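Local coordinates for protein CAIP (Helicobacter cinaedi, PDB 5LBH) that promotes the differentiation of macrophages into foam cells in atherosclerotic inflammation and, as a Dps-like mini-ferritin, binds iron and probably oxidises and stores it, at the Fe (III) ion site. Residues are numbered along the deposited sequence; one frame, centred on the assembly and turned at random. Chains: chain A/B, CAIP.

The Fe (III) ion site. Residues chain A 26-27, 38, 41-42, 45; chain B 53, 57. With FE (Fe (III) ion), chain C.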
# COMPACT_ATOMS: atom_id res chain seq x y z
N HIS A 26 -20.42 -15.54 -19.20
CA HIS A 26 -20.37 -14.51 -18.17
C HIS A 26 -21.65 -13.67 -18.15
O HIS A 26 -22.13 -13.29 -17.08
CB HIS A 26 -19.13 -13.66 -18.43
CG HIS A 26 -18.99 -12.47 -17.54
ND1 HIS A 26 -18.71 -12.57 -16.19
CD2 HIS A 26 -19.05 -11.15 -17.81
CE1 HIS A 26 -18.62 -11.36 -15.67
NE2 HIS A 26 -18.82 -10.48 -16.64
N TRP A 27 -22.20 -13.35 -19.33
CA TRP A 27 -23.36 -12.48 -19.44
C TRP A 27 -24.69 -13.21 -19.21
O TRP A 27 -25.65 -12.60 -18.72
CB TRP A 27 -23.41 -11.84 -20.82
CG TRP A 27 -22.26 -10.96 -21.17
CD1 TRP A 27 -21.57 -10.13 -20.32
CD2 TRP A 27 -21.69 -10.78 -22.47
NE1 TRP A 27 -20.59 -9.46 -21.02
CE2 TRP A 27 -20.64 -9.84 -22.34
CE3 TRP A 27 -21.95 -11.33 -23.73
CZ2 TRP A 27 -19.85 -9.44 -23.41
CZ3 TRP A 27 -21.17 -10.94 -24.80
CH2 TRP A 27 -20.12 -10.00 -24.64
N HIS A 38 -20.69 -15.66 -12.54
CA HIS A 38 -20.40 -14.43 -13.26
C HIS A 38 -18.95 -14.01 -13.04
O HIS A 38 -18.25 -13.62 -13.98
CB HIS A 38 -21.40 -13.36 -12.80
CG HIS A 38 -21.32 -12.05 -13.53
ND1 HIS A 38 -21.72 -11.91 -14.85
CD2 HIS A 38 -20.99 -10.81 -13.10
CE1 HIS A 38 -21.60 -10.64 -15.20
NE2 HIS A 38 -21.15 -9.95 -14.16
N THR A 41 -16.19 -16.78 -14.56
CA THR A 41 -16.04 -16.59 -16.00
C THR A 41 -15.25 -15.32 -16.31
O THR A 41 -14.53 -15.26 -17.32
CB THR A 41 -17.41 -16.54 -16.69
OG1 THR A 41 -18.21 -15.52 -16.10
CG2 THR A 41 -18.12 -17.87 -16.58
N GLN A 42 -15.37 -14.28 -15.48
CA GLN A 42 -14.61 -13.08 -15.78
C GLN A 42 -13.11 -13.31 -15.57
O GLN A 42 -12.28 -12.87 -16.37
CB GLN A 42 -15.06 -11.90 -14.93
CG GLN A 42 -14.27 -10.66 -15.30
CD GLN A 42 -14.41 -9.52 -14.33
OE1 GLN A 42 -13.56 -9.36 -13.46
NE2 GLN A 42 -15.49 -8.75 -14.45
N TYR A 45 -11.85 -15.41 -18.72
CA TYR A 45 -11.56 -14.76 -20.00
C TYR A 45 -10.40 -13.78 -19.89
O TYR A 45 -9.73 -13.53 -20.89
CB TYR A 45 -12.82 -14.11 -20.61
CG TYR A 45 -13.48 -12.90 -19.94
CD1 TYR A 45 -12.82 -11.68 -19.79
CD2 TYR A 45 -14.83 -12.96 -19.53
CE1 TYR A 45 -13.45 -10.56 -19.20
CE2 TYR A 45 -15.47 -11.86 -18.97
CZ TYR A 45 -14.77 -10.66 -18.80
OH TYR A 45 -15.42 -9.59 -18.24
N ASP B 53 -17.42 -5.10 -22.80
CA ASP B 53 -18.23 -5.69 -21.74
C ASP B 53 -19.35 -4.76 -21.25
O ASP B 53 -20.46 -5.23 -20.99
CB ASP B 53 -17.30 -6.08 -20.58
CG ASP B 53 -18.01 -6.84 -19.46
OD1 ASP B 53 -17.98 -6.35 -18.31
OD2 ASP B 53 -18.57 -7.93 -19.70
N GLU B 57 -23.50 -5.62 -21.40
CA GLU B 57 -24.29 -5.64 -20.18
C GLU B 57 -25.35 -4.55 -20.18
O GLU B 57 -26.42 -4.71 -19.59
CB GLU B 57 -23.34 -5.54 -19.00
CG GLU B 57 -22.84 -6.92 -18.65
CD GLU B 57 -21.64 -6.93 -17.76
OE1 GLU B 57 -21.30 -5.87 -17.18
OE2 GLU B 57 -21.05 -8.02 -17.63
FE FE C . -18.90 -8.07 -16.77
O HOH W 1 -19.21 -7.03 -14.43
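Two chains of the CAIP dodecamer share the intersubunit ferroxidase site typical of Dps-like mini-ferritins, chain A supplying the ligand A:His26 from helix 4-28 and a second-shell histidine, A:His38, from helix 34-61, and chain B carboxylates from its own helix 34-61. A:His26 carries its imidazole anti to the backbone N (chi1 175°) and points NE2 at the iron, 2.4 Å from FE. On the far side of the ring, A:His26 ND1 shares its N-H between A:Thr41 OG1 and, on a carbonyl lone pair, A:His38 O at 2.5 Å, both bonds bent. These two in-plane acceptors fix the ring's rotation, and the bond from A:Thr41 OG1 to A:His38 O ties them together; the arrangement is consistent with ND1 carrying the proton, which would leave NE2 to bind the metal. A:Tyr45 covers one imidazole face toward its rim, and A:His38 lies over the other, its own ring anchored by A:His38 ND1 to A:His26 O at 2.7 Å.

From chain B, the extended B:Glu57 side chain brings carboxylate OE2 to 2.3 Å from FE, crossing A:His26 at about a right angle. B:Asp53 binds through OD1 at 2.5 Å from FE, while OD2, at 2.9 Å, is a longer contact that may make the carboxylate lopsidedly bidentate. The indole of A:Trp27 runs alongside B:Asp53 in the opposite direction, their planes 19° apart, and NE1 donates an almost straight bond to OD2 (167° at H), met from above the carboxylate plane; this restrains the aspartate across the interface.

Against this packed second shell, the water side is loose. Water 1 lies 2.6 Å from FE, the modelled shell is irregular or lacks unresolved ligands, and A:His38 NE2 remains at 3.9 Å from FE, too far to bind it. A:His38 faces B:Glu57 tip to tip, and its charge, if any, could be influenced by the carboxylates. The site holds ferric iron between subunits and probably supports iron oxidation before storage.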